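Local atomic coordinates of minor fimbrium tip subunit Mfa3 (Porphyromonas gingivalis ATCC 33277, PDB entry 5NF4), a protein that forms part of the tip of the minor fimbriae, cell-surface filaments that mediate biofilm formation and adhesion to host cells and other oral bacteria. Residues E255-S260 with S317-R322; P291-E296 with V339-C344; L44-A49 with T99-V104. All coordinates share one frame; numbering follows the deposited sequence.

Contact 1: residues E255-S260 with S317-R322; sequences EAIVES and SYTVYR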
ATOM      1  N   GLU A 255      -5.181   1.665   0.136  1.00 28.62           N
ATOM      2  CA  GLU A 255      -5.283   3.106   0.001  1.00 28.97           C
ATOM      3  C   GLU A 255      -6.732   3.532  -0.109  1.00 29.58           C
ATOM      4  O   GLU A 255      -7.524   2.883  -0.792  1.00 29.46           O
ATOM      5  CB  GLU A 255      -4.488   3.549  -1.240  1.00 29.16           C
ATOM      6  CG  GLU A 255      -4.500   5.012  -1.511  1.00 33.85           C
ATOM      7  CD  GLU A 255      -3.539   5.318  -2.611  1.00 39.08           C
ATOM      8  OE1 GLU A 255      -2.338   5.509  -2.305  1.00 36.78           O
ATOM      9  OE2 GLU A 255      -3.989   5.299  -3.775  1.00 34.62           O
ATOM     10  N   ALA A 256      -7.077   4.620   0.565  1.00 28.33           N
ATOM     11  CA  ALA A 256      -8.421   5.148   0.541  1.00 26.82           C
ATOM     12  C   ALA A 256      -8.379   6.654   0.523  1.00 31.96           C
ATOM     13  O   ALA A 256      -7.920   7.280   1.483  1.00 31.98           O
ATOM     14  CB  ALA A 256      -9.235   4.643   1.760  1.00 29.14           C
ATOM     15  N   ILE A 257      -8.819   7.238  -0.587  1.00 31.87           N
ATOM     16  CA  ILE A 257      -8.915   8.689  -0.697  1.00 31.58           C
ATOM     17  C   ILE A 257     -10.163   9.198  -0.008  1.00 32.68           C
ATOM     18  O   ILE A 257     -11.247   8.674  -0.221  1.00 32.75           O
ATOM     19  CB  ILE A 257      -8.968   9.147  -2.155  1.00 31.84           C
ATOM     20  CG1 ILE A 257      -7.809   8.556  -2.950  1.00 33.61           C
ATOM     21  CG2 ILE A 257      -8.992  10.672  -2.230  1.00 33.51           C
ATOM     22  CD1 ILE A 257      -6.443   8.812  -2.366  1.00 39.40           C
ATOM     23  N   VAL A 258     -10.010  10.242   0.803  1.00 31.66           N
ATOM     24  CA  VAL A 258     -11.152  10.953   1.380  1.00 30.95           C
ATOM     25  C   VAL A 258     -11.105  12.419   0.980  1.00 32.02           C
ATOM     26  O   VAL A 258     -10.086  13.090   1.180  1.00 32.33           O
ATOM     27  CB  VAL A 258     -11.158  10.852   2.914  1.00 33.34           C
ATOM     28  CG1 VAL A 258     -12.458  11.445   3.491  1.00 32.44           C
ATOM     29  CG2 VAL A 258     -10.989   9.379   3.361  1.00 33.56           C
ATOM     30  N   GLU A 259     -12.187  12.913   0.390  1.00 30.95           N
ATOM     31  CA  GLU A 259     -12.246  14.314  -0.044  1.00 34.30           C
ATOM     32  C   GLU A 259     -12.003  15.227   1.146  1.00 36.45           C
ATOM     33  O   GLU A 259     -12.478  14.967   2.273  1.00 32.41           O
ATOM     34  CB  GLU A 259     -13.604  14.614  -0.720  1.00 33.68           C
ATOM     35  CG  GLU A 259     -13.686  13.962  -2.080  1.00 36.42           C
ATOM     36  CD  GLU A 259     -15.094  13.890  -2.644  1.00 48.69           C
ATOM     37  OE1 GLU A 259     -16.003  14.548  -2.102  1.00 47.78           O
ATOM     38  OE2 GLU A 259     -15.285  13.162  -3.636  1.00 51.11           O
ATOM     39  N   SER A 260     -11.267  16.309   0.921  1.00 34.22           N
ATOM     40  CA  SER A 260     -10.856  17.161   2.030  1.00 37.07           C
ATOM     41  C   SER A 260     -11.935  18.171   2.405  1.00 39.86           C
ATOM     42  O   SER A 260     -11.724  19.026   3.252  1.00 43.97           O
ATOM     43  CB  SER A 260      -9.546  17.877   1.673  1.00 38.69           C
ATOM     44  OG  SER A 260      -9.731  18.699   0.555  1.00 43.09           O
ATOM     45  N   SER A 317      -6.500  15.534   7.075  1.00 33.97           N
ATOM     46  CA  SER A 317      -6.677  14.690   5.909  1.00 32.53           C
ATOM     47  C   SER A 317      -6.928  13.264   6.387  1.00 32.61           C
ATOM     48  O   SER A 317      -6.148  12.727   7.183  1.00 34.99           O
ATOM     49  CB  SER A 317      -5.463  14.735   5.021  1.00 36.38           C
ATOM     50  OG  SER A 317      -5.601  13.760   4.023  1.00 34.41           O
ATOM     51  N   TYR A 318      -8.003  12.650   5.900  1.00 32.49           N
ATOM     52  CA  TYR A 318      -8.363  11.288   6.262  1.00 31.23           C
ATOM     53  C   TYR A 318      -7.961  10.271   5.208  1.00 28.77           C
ATOM     54  O   TYR A 318      -8.257   9.083   5.331  1.00 30.58           O
ATOM     55  CB  TYR A 318      -9.865  11.180   6.507  1.00 31.61           C
ATOM     56  CG  TYR A 318     -10.365  12.006   7.659  1.00 33.03           C
ATOM     57  CD1 TYR A 318     -10.345  11.496   8.967  1.00 31.79           C
ATOM     58  CD2 TYR A 318     -10.853  13.307   7.459  1.00 33.09           C
ATOM     59  CE1 TYR A 318     -10.814  12.233  10.030  1.00 32.03           C
ATOM     60  CE2 TYR A 318     -11.309  14.065   8.537  1.00 36.13           C
ATOM     61  CZ  TYR A 318     -11.312  13.503   9.814  1.00 34.47           C
ATOM     62  OH  TYR A 318     -11.743  14.218  10.900  1.00 36.44           O
ATOM     63  N   THR A 319      -7.261  10.722   4.176  1.00 29.84           N
ATOM     64  CA  THR A 319      -6.794   9.786   3.202  1.00 30.88           C
ATOM     65  C   THR A 319      -5.816   8.821   3.867  1.00 31.95           C
ATOM     66  O   THR A 319      -4.965   9.227   4.652  1.00 32.83           O
ATOM     67  CB  THR A 319      -6.116  10.499   2.042  1.00 31.28           C
ATOM     68  OG1 THR A 319      -7.112  11.200   1.274  1.00 31.85           O
ATOM     69  CG2 THR A 319      -5.321   9.516   1.129  1.00 32.40           C
ATOM     70  N   VAL A 320      -5.967   7.546   3.543  1.00 31.78           N
ATOM     71  CA  VAL A 320      -5.003   6.520   3.900  1.00 31.58           C
ATOM     72  C   VAL A 320      -4.155   6.255   2.655  1.00 32.57           C
ATOM     73  O   VAL A 320      -4.693   5.829   1.656  1.00 32.48           O
ATOM     74  CB  VAL A 320      -5.707   5.237   4.343  1.00 32.17           C
ATOM     75  CG1 VAL A 320      -4.720   4.091   4.608  1.00 34.03           C
ATOM     76  CG2 VAL A 320      -6.586   5.498   5.590  1.00 33.25           C
ATOM     77  N   TYR A 321      -2.853   6.481   2.732  1.00 30.77           N
ATOM     78  CA  TYR A 321      -1.949   6.327   1.589  1.00 31.76           C
ATOM     79  C   TYR A 321      -1.280   4.950   1.532  1.00 34.79           C
ATOM     80  O   TYR A 321      -0.869   4.400   2.561  1.00 35.00           O
ATOM     81  CB  TYR A 321      -0.882   7.412   1.640  1.00 34.03           C
ATOM     82  CG  TYR A 321      -1.399   8.792   1.300  1.00 36.86           C
ATOM     83  CD1 TYR A 321      -1.590   9.177  -0.027  1.00 36.52           C
ATOM     84  CD2 TYR A 321      -1.712   9.700   2.292  1.00 36.96           C
ATOM     85  CE1 TYR A 321      -2.085  10.435  -0.342  1.00 36.10           C
ATOM     86  CE2 TYR A 321      -2.205  10.957   1.986  1.00 39.89           C
ATOM     87  CZ  TYR A 321      -2.384  11.320   0.658  1.00 38.49           C
ATOM     88  OH  TYR A 321      -2.873  12.567   0.359  1.00 37.64           O
ATOM     89  N   ARG A 322      -1.098   4.420   0.320  1.00 32.37           N
ATOM     90  CA  ARG A 322      -0.412   3.137   0.190  1.00 34.41           C
ATOM     91  C   ARG A 322       1.000   3.174   0.764  1.00 33.29           C
ATOM     92  O   ARG A 322       1.692   4.195   0.698  1.00 35.60           O
ATOM     93  CB  ARG A 322      -0.334   2.718  -1.273  1.00 34.58           C
ATOM     94  CG  ARG A 322       0.557   3.617  -2.115  1.00 35.55           C
ATOM     95  CD  ARG A 322       0.469   3.297  -3.626  1.00 37.35           C
ATOM     96  NE  ARG A 322      -0.899   3.468  -4.097  1.00 36.32           N
ATOM     97  CZ  ARG A 322      -1.551   2.621  -4.878  1.00 35.07           C
ATOM     98  NH1 ARG A 322      -0.932   1.536  -5.368  1.00 33.71           N
ATOM     99  NH2 ARG A 322      -2.831   2.866  -5.163  1.00 35.13           N
TER
HETATM  100  O   HOH W   1      -9.778  14.126   3.987  1.00 34.77           O
HETATM  101  O   HOH W   2      -7.625  14.268   2.507  1.00 45.35           O

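Contact 2: residues P291-E296 with V339-C344; sequences PIITHE and VKYSIC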
ATOM      1  N   PRO A 291     -10.651   7.735  14.514  1.00 32.85           N
ATOM      2  CA  PRO A 291     -10.464   7.968  13.070  1.00 32.93           C
ATOM      3  C   PRO A 291      -8.987   7.944  12.720  1.00 34.24           C
ATOM      4  O   PRO A 291      -8.161   8.426  13.494  1.00 35.56           O
ATOM      5  CB  PRO A 291     -11.083   9.358  12.850  1.00 34.35           C
ATOM      6  CG  PRO A 291     -11.972   9.578  14.021  1.00 37.98           C
ATOM      7  CD  PRO A 291     -11.262   8.896  15.176  1.00 37.84           C
ATOM      8  N   ILE A 292      -8.676   7.394  11.554  1.00 31.54           N
ATOM      9  CA  ILE A 292      -7.311   7.307  11.049  1.00 32.26           C
ATOM     10  C   ILE A 292      -7.072   8.489  10.110  1.00 33.98           C
ATOM     11  O   ILE A 292      -7.928   8.796   9.284  1.00 32.64           O
ATOM     12  CB  ILE A 292      -7.112   5.957  10.347  1.00 32.95           C
ATOM     13  CG1 ILE A 292      -7.253   4.822  11.367  1.00 33.80           C
ATOM     14  CG2 ILE A 292      -5.755   5.892   9.660  1.00 33.79           C
ATOM     15  CD1 ILE A 292      -7.468   3.472  10.720  1.00 34.18           C
ATOM     16  N   ILE A 293      -5.960   9.195  10.302  1.00 35.64           N
ATOM     17  CA  ILE A 293      -5.624  10.364   9.489  1.00 33.82           C
ATOM     18  C   ILE A 293      -4.207  10.259   8.974  1.00 33.68           C
ATOM     19  O   ILE A 293      -3.420   9.460   9.482  1.00 32.01           O
ATOM     20  CB  ILE A 293      -5.759  11.666  10.275  1.00 34.71           C
ATOM     21  CG1 ILE A 293      -4.628  11.813  11.322  1.00 32.95           C
ATOM     22  CG2 ILE A 293      -7.087  11.698  10.981  1.00 34.56           C
ATOM     23  CD1 ILE A 293      -4.756  13.040  12.211  1.00 38.88           C
ATOM     24  N   THR A 294      -3.902  11.080   7.971  1.00 32.23           N
ATOM     25  CA  THR A 294      -2.538  11.306   7.531  1.00 33.86           C
ATOM     26  C   THR A 294      -2.157  12.717   7.915  1.00 36.96           C
ATOM     27  O   THR A 294      -2.670  13.690   7.354  1.00 36.78           O
ATOM     28  CB  THR A 294      -2.385  11.110   6.000  1.00 32.77           C
ATOM     29  OG1 THR A 294      -2.692   9.748   5.666  1.00 32.38           O
ATOM     30  CG2 THR A 294      -0.995  11.441   5.574  1.00 35.01           C
ATOM     31  N   HIS A 295      -1.241  12.830   8.871  1.00 36.45           N
ATOM     32  CA  HIS A 295      -0.780  14.128   9.339  1.00 38.30           C
ATOM     33  C   HIS A 295       0.670  14.089   9.741  1.00 40.72           C
ATOM     34  O   HIS A 295       1.048  13.306  10.608  1.00 41.90           O
ATOM     35  CB  HIS A 295      -1.632  14.579  10.531  1.00 39.37           C
ATOM     36  CG  HIS A 295      -1.320  15.964  10.984  1.00 47.89           C
ATOM     37  ND1 HIS A 295      -1.757  17.082  10.308  1.00 53.77           N
ATOM     38  CD2 HIS A 295      -0.594  16.414  12.032  1.00 57.10           C
ATOM     39  CE1 HIS A 295      -1.310  18.163  10.924  1.00 57.28           C
ATOM     40  NE2 HIS A 295      -0.607  17.784  11.974  1.00 61.20           N
ATOM     41  N   GLU A 296       1.482  14.905   9.063  1.00 45.25           N
ATOM     42  CA  GLU A 296       2.894  15.090   9.370  1.00 51.56           C
ATOM     43  C   GLU A 296       3.053  16.216  10.374  1.00 52.61           C
ATOM     44  O   GLU A 296       2.360  17.231  10.304  1.00 61.10           O
ATOM     45  CB  GLU A 296       3.700  15.442   8.108  1.00 60.91           C
ATOM     46  CG  GLU A 296       3.430  14.566   6.898  1.00 70.05           C
ATOM     47  CD  GLU A 296       4.023  13.177   7.028  1.00 78.48           C
ATOM     48  OE1 GLU A 296       4.901  12.979   7.897  1.00 79.64           O
ATOM     49  OE2 GLU A 296       3.607  12.285   6.252  1.00 87.17           O
ATOM     50  N   VAL A 339      -4.513   8.658  23.144  1.00 44.96           N
ATOM     51  CA  VAL A 339      -3.948   8.181  21.887  1.00 43.84           C
ATOM     52  C   VAL A 339      -2.823   9.070  21.435  1.00 44.80           C
ATOM     53  O   VAL A 339      -2.998  10.278  21.339  1.00 45.91           O
ATOM     54  CB  VAL A 339      -5.008   8.132  20.769  1.00 43.82           C
ATOM     55  CG1 VAL A 339      -4.387   7.571  19.487  1.00 42.23           C
ATOM     56  CG2 VAL A 339      -6.178   7.295  21.176  1.00 48.02           C
ATOM     57  N   LYS A 340      -1.670   8.463  21.167  1.00 43.77           N
ATOM     58  CA  LYS A 340      -0.558   9.136  20.490  1.00 39.69           C
ATOM     59  C   LYS A 340      -0.358   8.469  19.143  1.00 40.93           C
ATOM     60  O   LYS A 340      -0.620   7.274  18.995  1.00 39.42           O
ATOM     61  CB  LYS A 340       0.716   9.068  21.328  1.00 43.46           C
ATOM     62  CG  LYS A 340       0.667   9.864  22.629  1.00 56.76           C
ATOM     63  CD  LYS A 340       0.449  11.339  22.358  1.00 70.19           C
ATOM     64  CE  LYS A 340       0.363  12.160  23.633  1.00 82.90           C
ATOM     65  NZ  LYS A 340       1.703  12.442  24.204  1.00 83.14           N
ATOM     66  N   TYR A 341       0.120   9.259  18.176  1.00 39.81           N
ATOM     67  CA  TYR A 341       0.102   8.892  16.767  1.00 38.40           C
ATOM     68  C   TYR A 341       1.372   9.295  16.058  1.00 39.72           C
ATOM     69  O   TYR A 341       1.968  10.337  16.349  1.00 39.74           O
ATOM     70  CB  TYR A 341      -1.086   9.561  16.092  1.00 37.57           C
ATOM     71  CG  TYR A 341      -1.034   9.743  14.578  1.00 36.76           C
ATOM     72  CD1 TYR A 341      -1.537   8.772  13.729  1.00 35.84           C
ATOM     73  CD2 TYR A 341      -0.522  10.917  14.011  1.00 43.97           C
ATOM     74  CE1 TYR A 341      -1.523   8.958  12.331  1.00 35.35           C
ATOM     75  CE2 TYR A 341      -0.506  11.109  12.638  1.00 42.05           C
ATOM     76  CZ  TYR A 341      -1.005  10.128  11.807  1.00 35.89           C
ATOM     77  OH  TYR A 341      -0.999  10.282  10.441  1.00 36.63           O
ATOM     78  N   SER A 342       1.767   8.464  15.108  1.00 38.33           N
ATOM     79  CA  SER A 342       2.777   8.849  14.130  1.00 42.00           C
ATOM     80  C   SER A 342       2.513   8.148  12.803  1.00 40.42           C
ATOM     81  O   SER A 342       1.862   7.119  12.751  1.00 40.11           O
ATOM     82  CB  SER A 342       4.176   8.532  14.657  1.00 51.90           C
ATOM     83  OG  SER A 342       4.312   7.161  14.953  1.00 68.93           O
ATOM     84  N   ILE A 343       2.980   8.743  11.708  1.00 39.38           N
ATOM     85  CA  ILE A 343       2.932   8.084  10.418  1.00 37.75           C
ATOM     86  C   ILE A 343       4.360   8.029   9.896  1.00 40.51           C
ATOM     87  O   ILE A 343       5.121   8.972  10.057  1.00 40.03           O
ATOM     88  CB  ILE A 343       1.998   8.824   9.441  1.00 40.93           C
ATOM     89  CG1 ILE A 343       1.880   8.060   8.127  1.00 41.50           C
ATOM     90  CG2 ILE A 343       2.445  10.268   9.291  1.00 43.15           C
ATOM     91  CD1 ILE A 343       0.998   8.760   7.094  1.00 42.94           C
ATOM     92  N   CYS A 344       4.756   6.905   9.327  1.00 42.34           N
ATOM     93  CA  CYS A 344       6.087   6.842   8.739  1.00 47.60           C
ATOM     94  C   CYS A 344       6.093   5.957   7.517  1.00 48.04           C
ATOM     95  O   CYS A 344       5.083   5.384   7.146  1.00 40.02           O
ATOM     96  CB  CYS A 344       7.108   6.344   9.761  1.00 61.72           C
ATOM     97  SG  CYS A 344       6.706   4.795  10.535  1.00 84.85           S
TER

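Contact 3: residues L44-A49 with T99-V104; sequences LVNARA and TYVFTV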
ATOM      1  N   LEU A  44      20.529  -4.368 -16.638  1.00 40.20           N
ATOM      2  CA  LEU A  44      20.443  -5.111 -15.391  1.00 40.57           C
ATOM      3  C   LEU A  44      19.410  -4.459 -14.489  1.00 41.13           C
ATOM      4  O   LEU A  44      19.585  -3.321 -14.060  1.00 41.42           O
ATOM      5  CB  LEU A  44      21.796  -5.158 -14.696  1.00 42.66           C
ATOM      6  CG  LEU A  44      21.831  -6.058 -13.461  1.00 47.39           C
ATOM      7  CD1 LEU A  44      21.606  -7.503 -13.841  1.00 44.70           C
ATOM      8  CD2 LEU A  44      23.150  -5.906 -12.735  1.00 58.37           C
ATOM      9  N   VAL A  45      18.335  -5.192 -14.220  1.00 37.51           N
ATOM     10  CA  VAL A  45      17.211  -4.678 -13.438  1.00 38.68           C
ATOM     11  C   VAL A  45      17.370  -5.270 -12.047  1.00 44.87           C
ATOM     12  O   VAL A  45      17.534  -6.490 -11.903  1.00 44.47           O
ATOM     13  CB  VAL A  45      15.854  -5.056 -14.078  1.00 42.07           C
ATOM     14  CG1 VAL A  45      14.669  -4.696 -13.153  1.00 42.02           C
ATOM     15  CG2 VAL A  45      15.682  -4.346 -15.401  1.00 42.63           C
ATOM     16  N   ASN A  46      17.419  -4.403 -11.036  1.00 43.82           N
ATOM     17  CA  ASN A  46      17.378  -4.838  -9.636  1.00 44.76           C
ATOM     18  C   ASN A  46      16.166  -4.244  -8.955  1.00 48.54           C
ATOM     19  O   ASN A  46      16.035  -3.014  -8.895  1.00 43.54           O
ATOM     20  CB  ASN A  46      18.636  -4.434  -8.881  1.00 49.96           C
ATOM     21  CG  ASN A  46      18.852  -5.283  -7.639  1.00 69.97           C
ATOM     22  OD1 ASN A  46      17.915  -5.581  -6.900  1.00 73.86           O
ATOM     23  ND2 ASN A  46      20.081  -5.712  -7.430  1.00 74.14           N
ATOM     24  N   ALA A  47      15.289  -5.124  -8.474  1.00 40.93           N
ATOM     25  CA  ALA A  47      13.981  -4.747  -7.934  1.00 39.25           C
ATOM     26  C   ALA A  47      13.789  -5.331  -6.547  1.00 43.34           C
ATOM     27  O   ALA A  47      14.300  -6.406  -6.230  1.00 48.49           O
ATOM     28  CB  ALA A  47      12.873  -5.213  -8.856  1.00 39.13           C
ATOM     29  N   ARG A  48      13.051  -4.611  -5.708  1.00 40.23           N
ATOM     30  CA  ARG A  48      12.895  -5.025  -4.340  1.00 41.23           C
ATOM     31  C   ARG A  48      11.724  -4.258  -3.749  1.00 41.81           C
ATOM     32  O   ARG A  48      11.358  -3.197  -4.258  1.00 37.94           O
ATOM     33  CB  ARG A  48      14.175  -4.771  -3.553  1.00 47.33           C
ATOM     34  CG  ARG A  48      14.604  -3.332  -3.511  1.00 63.17           C
ATOM     35  CD  ARG A  48      15.632  -3.138  -2.421  1.00 90.81           C
ATOM     36  NE  ARG A  48      16.251  -1.819  -2.474  1.00113.03           N
ATOM     37  CZ  ARG A  48      15.693  -0.703  -2.009  1.00121.73           C
ATOM     38  NH1 ARG A  48      14.483  -0.727  -1.455  1.00116.61           N
ATOM     39  NH2 ARG A  48      16.349   0.444  -2.106  1.00126.28           N
ATOM     40  N   ALA A  49      11.114  -4.798  -2.705  1.00 43.66           N
ATOM     41  CA  ALA A  49      10.060  -4.047  -2.065  1.00 48.93           C
ATOM     42  C   ALA A  49      10.674  -2.839  -1.348  1.00 64.92           C
ATOM     43  O   ALA A  49      11.763  -2.935  -0.777  1.00 59.58           O
ATOM     44  CB  ALA A  49       9.279  -4.926  -1.101  1.00 52.59           C
ATOM     45  N   THR A  99      13.793  -9.726  -3.383  1.00 51.42           N
ATOM     46  CA  THR A  99      14.515  -9.037  -4.454  1.00 49.34           C
ATOM     47  C   THR A  99      14.695  -9.918  -5.684  1.00 49.03           C
ATOM     48  O   THR A  99      14.899 -11.132  -5.557  1.00 47.78           O
ATOM     49  CB  THR A  99      15.913  -8.605  -3.998  1.00 54.13           C
ATOM     50  OG1 THR A  99      16.715  -9.775  -3.816  1.00 62.19           O
ATOM     51  CG2 THR A  99      15.865  -7.820  -2.688  1.00 56.29           C
ATOM     52  N   TYR A 100      14.676  -9.279  -6.859  1.00 46.11           N
ATOM     53  CA  TYR A 100      14.939  -9.933  -8.135  1.00 43.74           C
ATOM     54  C   TYR A 100      16.010  -9.163  -8.861  1.00 46.70           C
ATOM     55  O   TYR A 100      15.992  -7.942  -8.883  1.00 47.04           O
ATOM     56  CB  TYR A 100      13.668 -10.016  -8.994  1.00 41.49           C
ATOM     57  CG  TYR A 100      12.717 -11.062  -8.472  1.00 40.74           C
ATOM     58  CD1 TYR A 100      12.939 -12.410  -8.709  1.00 49.33           C
ATOM     59  CD2 TYR A 100      11.634 -10.708  -7.696  1.00 42.72           C
ATOM     60  CE1 TYR A 100      12.078 -13.366  -8.212  1.00 59.69           C
ATOM     61  CE2 TYR A 100      10.778 -11.648  -7.195  1.00 46.04           C
ATOM     62  CZ  TYR A 100      10.999 -12.975  -7.451  1.00 54.07           C
ATOM     63  OH  TYR A 100      10.130 -13.916  -6.937  1.00 48.90           O
ATOM     64  N   VAL A 101      16.978  -9.879  -9.409  1.00 42.26           N
ATOM     65  CA  VAL A 101      17.932  -9.247 -10.290  1.00 40.37           C
ATOM     66  C   VAL A 101      17.970 -10.075 -11.578  1.00 47.63           C
ATOM     67  O   VAL A 101      18.110 -11.304 -11.538  1.00 43.84           O
ATOM     68  CB  VAL A 101      19.311  -9.142  -9.612  1.00 45.28           C
ATOM     69  CG1 VAL A 101      19.764 -10.483  -9.120  1.00 67.68           C
ATOM     70  CG2 VAL A 101      20.357  -8.558 -10.581  1.00 45.19           C
ATOM     71  N   PHE A 102      17.820  -9.400 -12.715  1.00 42.50           N
ATOM     72  CA  PHE A 102      17.813 -10.089 -14.006  1.00 42.33           C
ATOM     73  C   PHE A 102      18.236  -9.153 -15.138  1.00 39.62           C
ATOM     74  O   PHE A 102      18.146  -7.936 -15.011  1.00 38.32           O
ATOM     75  CB  PHE A 102      16.420 -10.666 -14.295  1.00 37.88           C
ATOM     76  CG  PHE A 102      15.312  -9.646 -14.326  1.00 38.29           C
ATOM     77  CD1 PHE A 102      14.982  -8.951 -15.493  1.00 36.11           C
ATOM     78  CD2 PHE A 102      14.563  -9.390 -13.186  1.00 42.28           C
ATOM     79  CE1 PHE A 102      13.944  -8.016 -15.520  1.00 37.43           C
ATOM     80  CE2 PHE A 102      13.539  -8.462 -13.203  1.00 39.04           C
ATOM     81  CZ  PHE A 102      13.209  -7.777 -14.371  1.00 38.19           C
ATOM     82  N   THR A 103      18.657  -9.742 -16.246  1.00 43.03           N
ATOM     83  CA  THR A 103      19.068  -8.976 -17.418  1.00 39.84           C
ATOM     84  C   THR A 103      18.001  -9.011 -18.514  1.00 40.39           C
ATOM     85  O   THR A 103      17.437 -10.054 -18.771  1.00 45.69           O
ATOM     86  CB  THR A 103      20.364  -9.532 -17.925  1.00 40.43           C
ATOM     87  OG1 THR A 103      21.327  -9.463 -16.865  1.00 46.47           O
ATOM     88  CG2 THR A 103      20.855  -8.733 -19.125  1.00 40.49           C
ATOM     89  N   VAL A 104      17.726  -7.871 -19.145  1.00 36.99           N
ATOM     90  CA  VAL A 104      16.775  -7.789 -20.252  1.00 43.83           C
ATOM     91  C   VAL A 104      17.464  -7.126 -21.462  1.00 46.32           C
ATOM     92  O   VAL A 104      18.296  -6.235 -21.297  1.00 43.24           O
ATOM     93  CB  VAL A 104      15.505  -6.995 -19.886  1.00 50.22           C
ATOM     94  CG1 VAL A 104      15.825  -5.538 -19.633  1.00 45.15           C
ATOM     95  CG2 VAL A 104      14.482  -7.098 -20.989  1.00 60.69           C
TER

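Contact 1: residues E255-S260 with S317-R322
A single antiparallel beta bridge, Ala256 with Val320, pairs two extended loops, one leaving strand 248-254 and the other leading into strand 324-332. It is a hydrogen-bonded pair: Ala256 N reaches Val320 O at 2.9 Å, and Val320 N returns the bond to Ala256 O. Beyond the bridge, side chains take over from backbone pairing at both ends. At one end Arg322 grips Glu255 side-on in a salt bridge, NH2 lying 3.0 Å from OE2 while NE bonds to OE1. Both oxygens lie close to the guanidinium plane, yet the nitrogens come from above the carboxylate, because the two planes are turned 67° apart. OE1 takes a second bond, from the backbone N of Arg322 at 3.1 Å, this time on its anti side. Glu255 reaches that far because its chain is extended, CG being anti to the backbone N (chi1 -180°). Asn227 N also bonds to OE2, and Arg322 NH1 bonds to Arg223 O, so the buried pair is tied to neighbouring loops. At the other end Thr319 OG1 replaces a carbonyl as acceptor for Val258 N, at 3.1 Å and almost straight (174°). A water also links the segments there, donating to Val258 O and accepting from Tyr318 N. Val258 CG2 packs against Tyr318 CB at 3.8 Å.

Contact 2: residues P291-E296 with V339-C344
At the edge of the Tyr341 ring, in its plane, lies the backbone carbonyl oxygen of His295, 3.4 Å from CE2. Over one face, offset toward the rim, lies the backbone N of Ile343 from its own strand. The rings of Tyr304 and Tyr328 also meet this ring at inclined angles. Beyond the ring, the hydroxyl works in two directions. Tyr341 OH donates a weak bond to Ile293 O at 2.7 Å and accepts one from His295 N at 3.0 Å, with an N-H...O angle of 152°. Ile293 CG1 adds an apolar contact to CZ at 4.0 Å. Two residues along strand 337-345, Ile343 divides its branches: with CG1 anti to the backbone N (chi1 -176°), CD1 meets Thr294 CG2 at 3.7 Å, while CG2 lies 3.6 Å from His295 O and also borders Glu296 OE2, which forms a salt bridge with Arg324. The nearest alpha carbons, Thr294 CA and Ile343 CA, stay 7.0 Å apart, and no backbone-to-backbone hydrogen bond crosses the contact. Across this contact, strand side chains meet loop backbone, one phenol hydroxyl serving both a peptide carbonyl and a peptide N-H.

Contact 3: residues L44-A49 with T99-V104
Val45 and Phe102 form the tight side of this strand pair. The valine CB sits over one face of the phenyl ring, 4.0 Å from its centroid and 21° off the normal, a CH-pi contact. Phe102 CG stands between its own backbone N and carbonyl carbon (chi1 59°), a rotation that swings the ring beside Val45, CZ 3.6 Å from Val45 CG1. His88 stacks with the same ring, and Met74 touches both residues. The strands run antiparallel at 173°, and Val45 N to Phe102 O (2.9 Å) is one of four backbone bonds closing their two hydrogen-bonded pairs. Residues 44-48 belong to the propeptide, lodged between strand 99-106 and the parallel strand 180-205; a removable strand in this place is consistent with the strand-exchange assembly proposed for fimbrillins. The other face, with Leu44, Asn46 and Arg48 against Thr99, Val101 and Thr103, is more open to solvent, and its side chains meet through single methyl or methylene contacts with no ring packing. There Leu44 CD1 meets Val101 CG2 at 3.6 Å. Arg48 touches Thr99 CG2 through CB at 3.6 Å, its chain leading away to a weak approach to a sulfate ion, probably from the crystallisation liquor.

How the contacts relate
Contact 1 is buried, contact 2 lies near the surface and contact 3 is partly buried. The first two adjoin: Ser317 O probably accepts a bond from Thr294 N at 2.9 Å, so the loop 317-322 is shared ground between 255-260 and 291-296. Contact 3 lies on the opposite side of the chain's centre, its own centre about 31 Å from that of contact 1 and about 34 Å from that of contact 2. Its regular strand pairing relies on repeated backbone bonds and a sheet with unlike faces. Contact 1 has one bridge, supplemented by buried charge and a hydroxyl, whereas contact 2 sets side chains of a strand against the backbone and side chains of a loop.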